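PDB 3LOP: substrate binding periplasmic protein from Ralstonia solanacearum, which binds leucine between the two lobes of a type I periplasmic binding fold, probably to deliver it or related amino acids to a membrane transporter. Local coordinates for residues P120-S124 and L252-N256; G28-F33 and G289-K294; G145-D151 and A174-R180. All coordinates share one frame; numbering follows the deposited sequence.

Contact 1. Residues P120-S124 and L252-N256; sequences PIKAS and LVMPN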
ATOM      1  N   PRO A 120      -1.504  -4.120  10.337  1.00  3.53           N
ATOM      2  CA  PRO A 120      -1.319  -4.291   8.894  1.00  3.29           C
ATOM      3  C   PRO A 120      -2.413  -5.182   8.323  1.00  3.63           C
ATOM      4  O   PRO A 120      -2.778  -6.195   8.926  1.00  4.26           O
ATOM      5  CB  PRO A 120       0.062  -4.935   8.799  1.00  5.28           C
ATOM      6  CG  PRO A 120       0.147  -5.740  10.069  1.00  5.11           C
ATOM      7  CD  PRO A 120      -0.423  -4.780  11.093  1.00  5.58           C
ATOM      8  N   ILE A 121      -2.935  -4.803   7.163  1.00  3.29           N
ATOM      9  CA  ILE A 121      -3.981  -5.586   6.523  1.00  3.81           C
ATOM     10  C   ILE A 121      -3.436  -6.423   5.368  1.00  4.00           C
ATOM     11  O   ILE A 121      -3.499  -7.650   5.396  1.00  5.10           O
ATOM     12  CB  ILE A 121      -5.109  -4.674   5.990  1.00  4.08           C
ATOM     13  CG1 ILE A 121      -5.848  -4.024   7.164  1.00  2.65           C
ATOM     14  CG2 ILE A 121      -6.071  -5.478   5.119  1.00  4.13           C
ATOM     15  CD1 ILE A 121      -6.921  -3.025   6.746  1.00  2.85           C
ATOM     16  N   LYS A 122      -2.877  -5.760   4.366  1.00  5.03           N
ATOM     17  CA  LYS A 122      -2.377  -6.471   3.197  1.00  4.60           C
ATOM     18  C   LYS A 122      -1.179  -7.385   3.428  1.00  4.58           C
ATOM     19  O   LYS A 122      -0.374  -7.171   4.342  1.00  4.94           O
ATOM     20  CB  LYS A 122      -2.060  -5.474   2.078  1.00  4.79           C
ATOM     21  CG  LYS A 122      -0.875  -4.568   2.331  1.00  6.98           C
ATOM     22  CD  LYS A 122      -0.978  -3.328   1.449  1.00  7.80           C
ATOM     23  CE  LYS A 122       0.266  -2.458   1.524  1.00  8.40           C
ATOM     24  NZ  LYS A 122       1.332  -2.944   0.601  1.00 10.76           N
ATOM     25  N   ALA A 123      -1.087  -8.420   2.595  1.00  4.40           N
ATOM     26  CA  ALA A 123       0.022  -9.362   2.656  1.00  4.35           C
ATOM     27  C   ALA A 123       1.291  -8.520   2.571  1.00  4.98           C
ATOM     28  O   ALA A 123       1.312  -7.489   1.897  1.00  5.34           O
ATOM     29  CB  ALA A 123      -0.056 -10.343   1.491  1.00  5.87           C
ATOM     30  N   SER A 124       2.341  -8.972   3.250  1.00  4.35           N
ATOM     31  CA  SER A 124       3.612  -8.250   3.334  1.00  3.85           C
ATOM     32  C   SER A 124       4.492  -8.214   2.088  1.00  3.85           C
ATOM     33  O   SER A 124       4.298  -8.977   1.145  1.00  4.04           O
ATOM     34  CB  SER A 124       4.442  -8.835   4.472  1.00  4.42           C
ATOM     35  OG  SER A 124       4.991 -10.085   4.080  1.00  6.62           O
ATOM     36  N   LEU A 252      -0.798  -9.350  -6.368  1.00  5.89           N
ATOM     37  CA  LEU A 252      -2.072  -8.775  -5.960  1.00  6.18           C
ATOM     38  C   LEU A 252      -2.285  -9.042  -4.472  1.00  5.58           C
ATOM     39  O   LEU A 252      -2.264 -10.197  -4.044  1.00  6.65           O
ATOM     40  CB  LEU A 252      -3.209  -9.423  -6.755  1.00  8.17           C
ATOM     41  CG  LEU A 252      -3.174  -9.278  -8.279  1.00  9.88           C
ATOM     42  CD1 LEU A 252      -4.118 -10.287  -8.927  1.00 10.52           C
ATOM     43  CD2 LEU A 252      -3.553  -7.865  -8.650  1.00 11.57           C
ATOM     44  N   VAL A 253      -2.478  -7.982  -3.690  1.00  3.77           N
ATOM     45  CA  VAL A 253      -2.711  -8.121  -2.253  1.00  4.22           C
ATOM     46  C   VAL A 253      -4.026  -7.442  -1.862  1.00  4.76           C
ATOM     47  O   VAL A 253      -4.390  -7.376  -0.686  1.00  4.74           O
ATOM     48  CB  VAL A 253      -1.547  -7.523  -1.426  1.00  4.28           C
ATOM     49  CG1 VAL A 253      -0.264  -8.276  -1.736  1.00  7.62           C
ATOM     50  CG2 VAL A 253      -1.385  -6.042  -1.721  1.00  5.44           C
HETATM   51  N   MSE A 254      -4.728  -6.946  -2.873  1.00  5.30           N
HETATM   52  CA  MSE A 254      -6.013  -6.276  -2.708  1.00  6.12           C
HETATM   53  C   MSE A 254      -6.942  -6.719  -3.833  1.00  7.25           C
HETATM   54  O   MSE A 254      -6.485  -7.250  -4.847  1.00  8.07           O
HETATM   55  CB  MSE A 254      -5.840  -4.759  -2.812  1.00  7.53           C
HETATM   56  CG  MSE A 254      -5.319  -4.062  -1.570  1.00  9.26           C
HETATM   57 SE   MSE A 254      -6.658  -3.979  -0.188  1.00 13.61          SE
HETATM   58  CE  MSE A 254      -5.568  -4.529   1.305  1.00 11.81           C
ATOM     59  N   PRO A 255      -8.260  -6.525  -3.662  1.00  6.21           N
ATOM     60  CA  PRO A 255      -9.195  -6.913  -4.722  1.00  6.95           C
ATOM     61  C   PRO A 255      -8.763  -6.163  -5.987  1.00  7.14           C
ATOM     62  O   PRO A 255      -8.418  -4.981  -5.929  1.00  7.18           O
ATOM     63  CB  PRO A 255     -10.535  -6.429  -4.181  1.00  7.04           C
ATOM     64  CG  PRO A 255     -10.384  -6.646  -2.704  1.00  7.37           C
ATOM     65  CD  PRO A 255      -8.982  -6.135  -2.437  1.00  5.82           C
ATOM     66  N   ASN A 256      -8.784  -6.852  -7.121  1.00  6.26           N
ATOM     67  CA  ASN A 256      -8.360  -6.276  -8.393  1.00  6.35           C
ATOM     68  C   ASN A 256      -9.405  -5.373  -9.043  1.00  7.58           C
ATOM     69  O   ASN A 256     -10.484  -5.831  -9.403  1.00  6.12           O
ATOM     70  CB  ASN A 256      -7.988  -7.421  -9.342  1.00  6.87           C
ATOM     71  CG  ASN A 256      -7.504  -6.942 -10.697  1.00  5.16           C
ATOM     72  OD1 ASN A 256      -7.311  -5.751 -10.926  1.00  6.69           O
ATOM     73  ND2 ASN A 256      -7.298  -7.888 -11.608  1.00  6.49           N
TER
HETATM   74  O   HOH W   1      -3.683  -9.259   1.241  1.00  4.35           O
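Of the CA atoms, those of K122 and V253 come nearest across the two segments, 5.7 Å apart. Neither chain is helical or stranded where they touch, and the direct contacts are van der Waals ones. The backbones are instead joined through a water molecule, which accepts from A123 N at 3.0 Å and donates to V253 O at 2.8 Å. It bridges the amide and the carbonyl across a gap that they do not span directly.

V253 supplies two branches to this contact. Its CG1 packs against the methyl of A123, 3.8 Å from A123 CB, while CG2 faces the base of the lysine, 3.9 Å from K122 CB. The M254 side chain, a selenomethionine, is bent at chi2 (-73°) and chi3 (134°), and this bend brings the terminal methyl back to the other segment. M254 CE lies 3.7 Å from K122 CB and 4.0 Å from I121 CG2, with the side chains of I121 and M254 crossing at about a right angle. K122 meets 252-256 chiefly with CB, and with CD more distantly against V253 CG2. Beyond CD the chain departs from the segment, bends at chi4 (84°), and comes within about 3 Å (nearest atoms) of the bound magnesium; NZ also has a weak hydrogen bond to S229 OG.

All five touching residues are buried. Segment 120-124 leads from strand 118-119 of one sheet to helix 125-138, which S124 OG caps through Q127 N, and segment 252-256 leaves strand 249-252. Backbone bonds from P120 to G339, I121 to S340 and L252 to E344 tie both segments to a third chain passage. Three adjacent passages between two lobes are consistent with the hinge of type I periplasmic binding proteins.

Contact 2. Residues G28-F33 and G289-K294; sequences GARLYF and GFVAAK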
ATOM      1  N   GLY A  28     -10.119   6.928  -1.367  1.00  3.15           N
ATOM      2  CA  GLY A  28     -10.807   5.681  -1.097  1.00  2.70           C
ATOM      3  C   GLY A  28     -11.418   5.633   0.290  1.00  3.31           C
ATOM      4  O   GLY A  28     -12.540   5.162   0.467  1.00  2.76           O
ATOM      5  N   ALA A  29     -10.681   6.118   1.282  1.00  4.02           N
ATOM      6  CA  ALA A  29     -11.181   6.116   2.651  1.00  3.21           C
ATOM      7  C   ALA A  29     -12.340   7.099   2.790  1.00  4.17           C
ATOM      8  O   ALA A  29     -13.362   6.789   3.408  1.00  4.85           O
ATOM      9  CB  ALA A  29     -10.058   6.479   3.621  1.00  3.51           C
ATOM     10  N   ARG A  30     -12.178   8.285   2.213  1.00  3.87           N
ATOM     11  CA  ARG A  30     -13.214   9.307   2.274  1.00  4.72           C
ATOM     12  C   ARG A  30     -14.469   8.787   1.581  1.00  3.99           C
ATOM     13  O   ARG A  30     -15.586   8.994   2.059  1.00  5.63           O
ATOM     14  CB  ARG A  30     -12.728  10.592   1.598  1.00  6.68           C
ATOM     15  CG  ARG A  30     -13.725  11.742   1.661  1.00 11.12           C
ATOM     16  CD  ARG A  30     -13.128  13.013   1.074  1.00 16.20           C
ATOM     17  NE  ARG A  30     -14.039  14.152   1.167  1.00 23.84           N
ATOM     18  CZ  ARG A  30     -15.150  14.288   0.448  1.00 25.88           C
ATOM     19  NH1 ARG A  30     -15.496  13.353  -0.427  1.00 29.32           N
ATOM     20  NH2 ARG A  30     -15.912  15.364   0.601  1.00 27.53           N
ATOM     21  N   LEU A  31     -14.283   8.104   0.456  1.00  3.00           N
ATOM     22  CA  LEU A  31     -15.419   7.559  -0.272  1.00  3.46           C
ATOM     23  C   LEU A  31     -16.172   6.564   0.599  1.00  3.43           C
ATOM     24  O   LEU A  31     -17.401   6.614   0.695  1.00  3.53           O
ATOM     25  CB  LEU A  31     -14.960   6.863  -1.557  1.00  3.13           C
ATOM     26  CG  LEU A  31     -16.074   6.151  -2.336  1.00  4.74           C
ATOM     27  CD1 LEU A  31     -17.122   7.155  -2.791  1.00  4.93           C
ATOM     28  CD2 LEU A  31     -15.478   5.423  -3.532  1.00  5.03           C
ATOM     29  N   TYR A  32     -15.442   5.653   1.237  1.00  2.53           N
ATOM     30  CA  TYR A  32     -16.119   4.673   2.069  1.00  2.70           C
ATOM     31  C   TYR A  32     -16.893   5.325   3.209  1.00  3.37           C
ATOM     32  O   TYR A  32     -18.045   4.974   3.463  1.00  3.32           O
ATOM     33  CB  TYR A  32     -15.152   3.646   2.658  1.00  2.94           C
ATOM     34  CG  TYR A  32     -15.925   2.593   3.412  1.00  4.18           C
ATOM     35  CD1 TYR A  32     -16.665   1.631   2.722  1.00  5.16           C
ATOM     36  CD2 TYR A  32     -16.048   2.652   4.799  1.00  4.51           C
ATOM     37  CE1 TYR A  32     -17.522   0.765   3.390  1.00  4.18           C
ATOM     38  CE2 TYR A  32     -16.904   1.791   5.479  1.00  6.33           C
ATOM     39  CZ  TYR A  32     -17.640   0.856   4.767  1.00  5.94           C
ATOM     40  OH  TYR A  32     -18.527   0.037   5.430  1.00  7.30           O
ATOM     41  N   PHE A  33     -16.271   6.271   3.903  1.00  3.57           N
ATOM     42  CA  PHE A  33     -16.960   6.914   5.011  1.00  3.40           C
ATOM     43  C   PHE A  33     -18.146   7.761   4.557  1.00  4.32           C
ATOM     44  O   PHE A  33     -19.166   7.798   5.238  1.00  4.42           O
ATOM     45  CB  PHE A  33     -15.975   7.733   5.851  1.00  3.70           C
ATOM     46  CG  PHE A  33     -15.013   6.885   6.643  1.00  5.38           C
ATOM     47  CD1 PHE A  33     -15.471   5.788   7.367  1.00  7.13           C
ATOM     48  CD2 PHE A  33     -13.654   7.178   6.664  1.00  5.16           C
ATOM     49  CE1 PHE A  33     -14.590   4.994   8.100  1.00  7.58           C
ATOM     50  CE2 PHE A  33     -12.765   6.388   7.396  1.00  5.37           C
ATOM     51  CZ  PHE A  33     -13.235   5.297   8.111  1.00  5.35           C
ATOM     52  N   GLY A 289      -7.515   2.098   0.360  1.00  1.64           N
ATOM     53  CA  GLY A 289      -8.053   3.035   1.333  1.00  2.08           C
ATOM     54  C   GLY A 289      -9.484   2.690   1.713  1.00  2.63           C
ATOM     55  O   GLY A 289      -9.876   2.804   2.878  1.00  3.28           O
ATOM     56  N   PHE A 290     -10.263   2.286   0.715  1.00  2.70           N
ATOM     57  CA  PHE A 290     -11.661   1.893   0.888  1.00  2.82           C
ATOM     58  C   PHE A 290     -11.723   0.696   1.847  1.00  3.14           C
ATOM     59  O   PHE A 290     -12.502   0.684   2.808  1.00  3.97           O
ATOM     60  CB  PHE A 290     -12.224   1.509  -0.489  1.00  3.02           C
ATOM     61  CG  PHE A 290     -13.722   1.342  -0.539  1.00  3.00           C
ATOM     62  CD1 PHE A 290     -14.557   2.443  -0.714  1.00  3.36           C
ATOM     63  CD2 PHE A 290     -14.291   0.078  -0.475  1.00  4.79           C
ATOM     64  CE1 PHE A 290     -15.944   2.279  -0.833  1.00  3.36           C
ATOM     65  CE2 PHE A 290     -15.675  -0.097  -0.591  1.00  4.17           C
ATOM     66  CZ  PHE A 290     -16.500   1.006  -0.771  1.00  3.07           C
ATOM     67  N   VAL A 291     -10.885  -0.302   1.581  1.00  2.98           N
ATOM     68  CA  VAL A 291     -10.828  -1.512   2.399  1.00  2.80           C
ATOM     69  C   VAL A 291     -10.388  -1.224   3.833  1.00  2.43           C
ATOM     70  O   VAL A 291     -10.976  -1.741   4.784  1.00  2.64           O
ATOM     71  CB  VAL A 291      -9.878  -2.557   1.756  1.00  3.44           C
ATOM     72  CG1 VAL A 291      -9.582  -3.685   2.732  1.00  4.66           C
ATOM     73  CG2 VAL A 291     -10.522  -3.130   0.498  1.00  3.17           C
ATOM     74  N   ALA A 292      -9.358  -0.401   3.992  1.00  2.90           N
ATOM     75  CA  ALA A 292      -8.878  -0.071   5.329  1.00  1.81           C
ATOM     76  C   ALA A 292      -9.981   0.624   6.117  1.00  2.96           C
ATOM     77  O   ALA A 292     -10.219   0.310   7.287  1.00  2.65           O
ATOM     78  CB  ALA A 292      -7.649   0.819   5.242  1.00  3.43           C
ATOM     79  N   ALA A 293     -10.663   1.562   5.466  1.00  2.38           N
ATOM     80  CA  ALA A 293     -11.743   2.292   6.116  1.00  3.42           C
ATOM     81  C   ALA A 293     -12.875   1.357   6.534  1.00  3.23           C
ATOM     82  O   ALA A 293     -13.432   1.503   7.619  1.00  3.67           O
ATOM     83  CB  ALA A 293     -12.276   3.380   5.188  1.00  3.67           C
ATOM     84  N   LYS A 294     -13.206   0.391   5.679  1.00  3.84           N
ATOM     85  CA  LYS A 294     -14.281  -0.543   5.993  1.00  3.67           C
ATOM     86  C   LYS A 294     -13.906  -1.442   7.171  1.00  4.23           C
ATOM     87  O   LYS A 294     -14.742  -1.735   8.023  1.00  3.86           O
ATOM     88  CB  LYS A 294     -14.636  -1.393   4.768  1.00  4.91           C
ATOM     89  CG  LYS A 294     -15.885  -2.235   4.980  1.00  4.95           C
ATOM     90  CD  LYS A 294     -16.383  -2.855   3.686  1.00  6.00           C
ATOM     91  CE  LYS A 294     -17.685  -3.607   3.924  1.00  7.11           C
ATOM     92  NZ  LYS A 294     -18.207  -4.208   2.665  1.00  4.77           N
TER
HETATM   93  O   HOH W   2     -17.768  -1.637   7.772  1.00 27.63           O
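G28 and F290 bring the two helices into backbone contact: G28 O is 3.4 Å from F290 CA. The companion CA-H...O contact, from A29 CA to G289 O, measures 3.6 Å. With a glycine from each helix at this point, the axes of the two segments close to 7.1 Å and cross at -48°. The A293 methyl continues the tight part, 3.8 Å from Y32 CB, and also lies over one face of the F33 ring in a CH-pi contact.

Y32 links this close side to the more open one. With CG opposite the backbone N (chi1 -175°), its ring lies against 289-294 and turns an edge to the face of F290. This T-shaped pair has centroids 5.1 Å apart and planes at 88°. Over a face of the tyrosine ring runs the extended K294 chain, with K294 CB 3.8 Å from the Y32 centroid. The packing stays close here, but this is the solvent side: K294 is partly exposed, and a water links Y32 OH, 3.0 Å away, to the K294 carbonyl. The ammonium of K294 goes on to a salt bridge with E267 and a bond to V324 O.

Helix 263-275 flanks the aromatic side, where F268 meets both L31 and the F290 ring. Beyond A29 and F33 lies the parallel sheet, reached through L49 of strand 47-53 and L78 of strand 74-78.

Contact 3. Residues G145-D151 and A174-R180; sequences GVLYQED and AMASYPR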
ATOM      1  N   GLY A 145      18.239  -7.774 -11.316  1.00  4.05           N
ATOM      2  CA  GLY A 145      18.704  -6.470 -10.888  1.00  4.41           C
ATOM      3  C   GLY A 145      17.637  -5.872  -9.992  1.00  3.84           C
ATOM      4  O   GLY A 145      16.477  -6.285 -10.047  1.00  4.48           O
ATOM      5  N   VAL A 146      18.010  -4.916  -9.151  1.00  4.27           N
ATOM      6  CA  VAL A 146      17.038  -4.304  -8.257  1.00  4.25           C
ATOM      7  C   VAL A 146      17.180  -2.791  -8.175  1.00  4.16           C
ATOM      8  O   VAL A 146      18.281  -2.273  -7.989  1.00  5.33           O
ATOM      9  CB  VAL A 146      17.173  -4.861  -6.814  1.00  3.42           C
ATOM     10  CG1 VAL A 146      16.114  -4.233  -5.915  1.00  4.42           C
ATOM     11  CG2 VAL A 146      17.043  -6.382  -6.817  1.00  5.27           C
ATOM     12  N   LEU A 147      16.062  -2.091  -8.338  1.00  3.76           N
ATOM     13  CA  LEU A 147      16.026  -0.639  -8.199  1.00  3.71           C
ATOM     14  C   LEU A 147      15.489  -0.472  -6.784  1.00  4.73           C
ATOM     15  O   LEU A 147      14.439  -1.028  -6.464  1.00  5.48           O
ATOM     16  CB  LEU A 147      15.032  -0.008  -9.175  1.00  4.22           C
ATOM     17  CG  LEU A 147      14.758   1.477  -8.887  1.00  4.74           C
ATOM     18  CD1 LEU A 147      15.984   2.303  -9.249  1.00  5.94           C
ATOM     19  CD2 LEU A 147      13.547   1.953  -9.669  1.00  4.88           C
ATOM     20  N   TYR A 148      16.193   0.265  -5.932  1.00  3.91           N
ATOM     21  CA  TYR A 148      15.716   0.440  -4.564  1.00  4.25           C
ATOM     22  C   TYR A 148      15.792   1.867  -4.050  1.00  4.65           C
ATOM     23  O   TYR A 148      16.708   2.619  -4.386  1.00  4.81           O
ATOM     24  CB  TYR A 148      16.483  -0.478  -3.603  1.00  5.39           C
ATOM     25  CG  TYR A 148      17.947  -0.134  -3.425  1.00  5.34           C
ATOM     26  CD1 TYR A 148      18.898  -0.526  -4.367  1.00  5.86           C
ATOM     27  CD2 TYR A 148      18.383   0.574  -2.306  1.00  6.50           C
ATOM     28  CE1 TYR A 148      20.250  -0.226  -4.194  1.00  5.99           C
ATOM     29  CE2 TYR A 148      19.730   0.881  -2.125  1.00  7.77           C
ATOM     30  CZ  TYR A 148      20.656   0.477  -3.073  1.00  7.93           C
ATOM     31  OH  TYR A 148      21.989   0.772  -2.899  1.00 11.36           O
ATOM     32  N   GLN A 149      14.815   2.235  -3.229  1.00  4.06           N
ATOM     33  CA  GLN A 149      14.783   3.567  -2.645  1.00  4.28           C
ATOM     34  C   GLN A 149      15.847   3.626  -1.552  1.00  5.33           C
ATOM     35  O   GLN A 149      16.018   2.678  -0.786  1.00  5.40           O
ATOM     36  CB  GLN A 149      13.393   3.849  -2.071  1.00  2.87           C
ATOM     37  CG  GLN A 149      13.211   5.251  -1.504  1.00  3.09           C
ATOM     38  CD  GLN A 149      11.749   5.603  -1.322  1.00  4.69           C
ATOM     39  OE1 GLN A 149      11.067   5.976  -2.276  1.00  5.31           O
ATOM     40  NE2 GLN A 149      11.254   5.470  -0.099  1.00  4.78           N
ATOM     41  N   GLU A 150      16.563   4.743  -1.484  1.00  5.76           N
ATOM     42  CA  GLU A 150      17.632   4.898  -0.507  1.00  7.84           C
ATOM     43  C   GLU A 150      17.136   5.214   0.902  1.00  7.59           C
ATOM     44  O   GLU A 150      17.391   6.294   1.443  1.00  8.74           O
ATOM     45  CB  GLU A 150      18.610   5.972  -0.984  1.00 11.19           C
ATOM     46  CG  GLU A 150      19.921   5.992  -0.225  1.00 19.17           C
ATOM     47  CD  GLU A 150      21.000   6.750  -0.968  1.00 22.61           C
ATOM     48  OE1 GLU A 150      20.764   7.923  -1.328  1.00 26.82           O
ATOM     49  OE2 GLU A 150      22.084   6.169  -1.195  1.00 27.28           O
ATOM     50  N   ASP A 151      16.420   4.254   1.480  1.00  6.58           N
ATOM     51  CA  ASP A 151      15.878   4.367   2.828  1.00  7.00           C
ATOM     52  C   ASP A 151      15.301   3.015   3.248  1.00  6.71           C
ATOM     53  O   ASP A 151      15.598   1.991   2.626  1.00  7.11           O
ATOM     54  CB  ASP A 151      14.812   5.476   2.897  1.00  7.33           C
ATOM     55  CG  ASP A 151      13.452   5.033   2.393  1.00  7.76           C
ATOM     56  OD1 ASP A 151      13.376   4.052   1.624  1.00  7.55           O
ATOM     57  OD2 ASP A 151      12.453   5.690   2.763  1.00  8.59           O
ATOM     58  N   ALA A 174      22.820  -7.015  -9.867  1.00  5.48           N
ATOM     59  CA  ALA A 174      23.107  -5.588  -9.851  1.00  6.67           C
ATOM     60  C   ALA A 174      22.013  -4.846  -9.109  1.00  6.37           C
ATOM     61  O   ALA A 174      20.860  -5.269  -9.103  1.00  6.15           O
ATOM     62  CB  ALA A 174      23.211  -5.063 -11.281  1.00  7.95           C
HETATM   63  N   MSE A 175      22.382  -3.742  -8.467  1.00  7.26           N
HETATM   64  CA  MSE A 175      21.412  -2.935  -7.750  1.00  7.28           C
HETATM   65  C   MSE A 175      21.747  -1.463  -7.934  1.00  7.57           C
HETATM   66  O   MSE A 175      22.909  -1.094  -8.121  1.00  7.81           O
HETATM   67  CB  MSE A 175      21.384  -3.298  -6.258  1.00  9.41           C
HETATM   68  CG  MSE A 175      22.699  -3.130  -5.522  1.00 11.20           C
HETATM   69 SE   MSE A 175      22.531  -3.596  -3.644  1.00 23.87          SE
HETATM   70  CE  MSE A 175      22.551  -5.517  -3.818  1.00 18.29           C
ATOM     71  N   ALA A 176      20.716  -0.631  -7.904  1.00  5.61           N
ATOM     72  CA  ALA A 176      20.875   0.806  -8.075  1.00  5.97           C
ATOM     73  C   ALA A 176      19.806   1.507  -7.251  1.00  6.54           C
ATOM     74  O   ALA A 176      18.661   1.060  -7.194  1.00  5.97           O
ATOM     75  CB  ALA A 176      20.737   1.178  -9.543  1.00  7.24           C
ATOM     76  N   SER A 177      20.184   2.619  -6.630  1.00  6.53           N
ATOM     77  CA  SER A 177      19.265   3.362  -5.780  1.00  6.44           C
ATOM     78  C   SER A 177      18.846   4.719  -6.327  1.00  6.87           C
ATOM     79  O   SER A 177      19.358   5.189  -7.340  1.00  7.32           O
ATOM     80  CB  SER A 177      19.907   3.571  -4.410  1.00  9.27           C
ATOM     81  OG  SER A 177      21.030   4.434  -4.515  1.00 12.22           O
ATOM     82  N   TYR A 178      17.894   5.335  -5.632  1.00  6.24           N
ATOM     83  CA  TYR A 178      17.401   6.665  -5.965  1.00  5.80           C
ATOM     84  C   TYR A 178      16.951   7.259  -4.627  1.00  5.94           C
ATOM     85  O   TYR A 178      16.569   6.524  -3.718  1.00  5.33           O
ATOM     86  CB  TYR A 178      16.237   6.591  -6.963  1.00  6.10           C
ATOM     87  CG  TYR A 178      14.940   6.103  -6.372  1.00  5.29           C
ATOM     88  CD1 TYR A 178      14.080   6.981  -5.708  1.00  3.50           C
ATOM     89  CD2 TYR A 178      14.589   4.759  -6.436  1.00  4.35           C
ATOM     90  CE1 TYR A 178      12.907   6.525  -5.116  1.00  4.46           C
ATOM     91  CE2 TYR A 178      13.418   4.295  -5.848  1.00  4.25           C
ATOM     92  CZ  TYR A 178      12.584   5.182  -5.189  1.00  4.31           C
ATOM     93  OH  TYR A 178      11.436   4.728  -4.586  1.00  4.94           O
ATOM     94  N   PRO A 179      17.003   8.592  -4.484  1.00  6.92           N
ATOM     95  CA  PRO A 179      16.608   9.284  -3.247  1.00  6.85           C
ATOM     96  C   PRO A 179      15.112   9.269  -2.943  1.00  5.91           C
ATOM     97  O   PRO A 179      14.293   9.476  -3.835  1.00  7.20           O
ATOM     98  CB  PRO A 179      17.118  10.711  -3.467  1.00  7.74           C
ATOM     99  CG  PRO A 179      18.185  10.558  -4.521  1.00  8.08           C
ATOM    100  CD  PRO A 179      17.596   9.540  -5.439  1.00  8.33           C
ATOM    101  N   ARG A 180      14.759   9.037  -1.679  1.00  6.76           N
ATOM    102  CA  ARG A 180      13.352   9.015  -1.292  1.00  6.97           C
ATOM    103  C   ARG A 180      12.724  10.386  -1.533  1.00  7.73           C
ATOM    104  O   ARG A 180      13.404  11.414  -1.484  1.00  8.56           O
ATOM    105  CB  ARG A 180      13.192   8.628   0.187  1.00  6.69           C
ATOM    106  CG  ARG A 180      13.345   9.788   1.174  1.00  6.71           C
ATOM    107  CD  ARG A 180      13.321   9.302   2.618  1.00  7.40           C
ATOM    108  NE  ARG A 180      12.113   8.543   2.939  1.00  7.22           N
ATOM    109  CZ  ARG A 180      10.934   9.082   3.236  1.00  7.86           C
ATOM    110  NH1 ARG A 180      10.781  10.401   3.264  1.00  7.64           N
ATOM    111  NH2 ARG A 180       9.902   8.296   3.504  1.00  7.05           N
TER
HETATM  112  O   HOH W   3      16.764   8.828   0.413  1.00 13.38           O
HETATM  113  O   HOH W   4      20.179   7.217  -4.426  1.00 17.57           O
HETATM  114  O   HOH W   5      23.602   4.512  -3.659  1.00 32.85           O
HETATM  115  O   HOH W   6       9.926   5.289   3.348  1.00  6.44           O
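D151 OD2 is gripped from three directions. R180 NE makes a salt bridge to it at 2.9 Å, nearly straight (173° at the hydrogen) and in the guanidinium plane, though it meets the carboxylate on its anti side and tilted 33° from that plane. Q149 NE2 adds a weak bond to this oxygen and a better one to D151 OD1, and a water 2.6 Å from OD2 also joins R180 NH2. The Q149 amide is held at its other end too: Y178 OH donates to Q149 OE1 at 2.7 Å, from above the carbonyl plane, while this hydroxyl also bonds T205 N. One face of the Y178 ring rests on Q149 CA.

Behind these polar groups the strands run parallel, tied by five backbone bonds, from V146 N to A174 O at one end to E150 N to Y178 O at the other. On the opposite sheet face S177 CB sits over the Y148 ring, 3.6 Å from its centroid.

The two strands and helix 152-166, which joins them, form a beta-alpha-beta unit; the helix touches V146, Y148 and M175. Strand 174-178 edges the sheet, strand 199-203 flanks 144-149 on its other side, and helices 186-194 and 206-218 pack on L147.

Overall arrangement
Contacts 1 and 2 adjoin, with centres 14 Å apart: I121 CD1 lies 3.8 Å from A292 CA, and M254 SE 4.0 Å from V291 CG2. The probable hinge crossing thus rests directly on helix 284-303 of one lobe. Contact 3 belongs to the other lobe's sheet; its centre is 23 Å from that of contact 1 and 31 Å from that of contact 2, on the far side of the chain's centre from contact 2. Bound leucine relates contacts 1 and 3: by nearest atoms, the Q149 side chain is about 4 Å from it and that of K122 about 6 Å. Contact 2 belongs to the packing of its lobe.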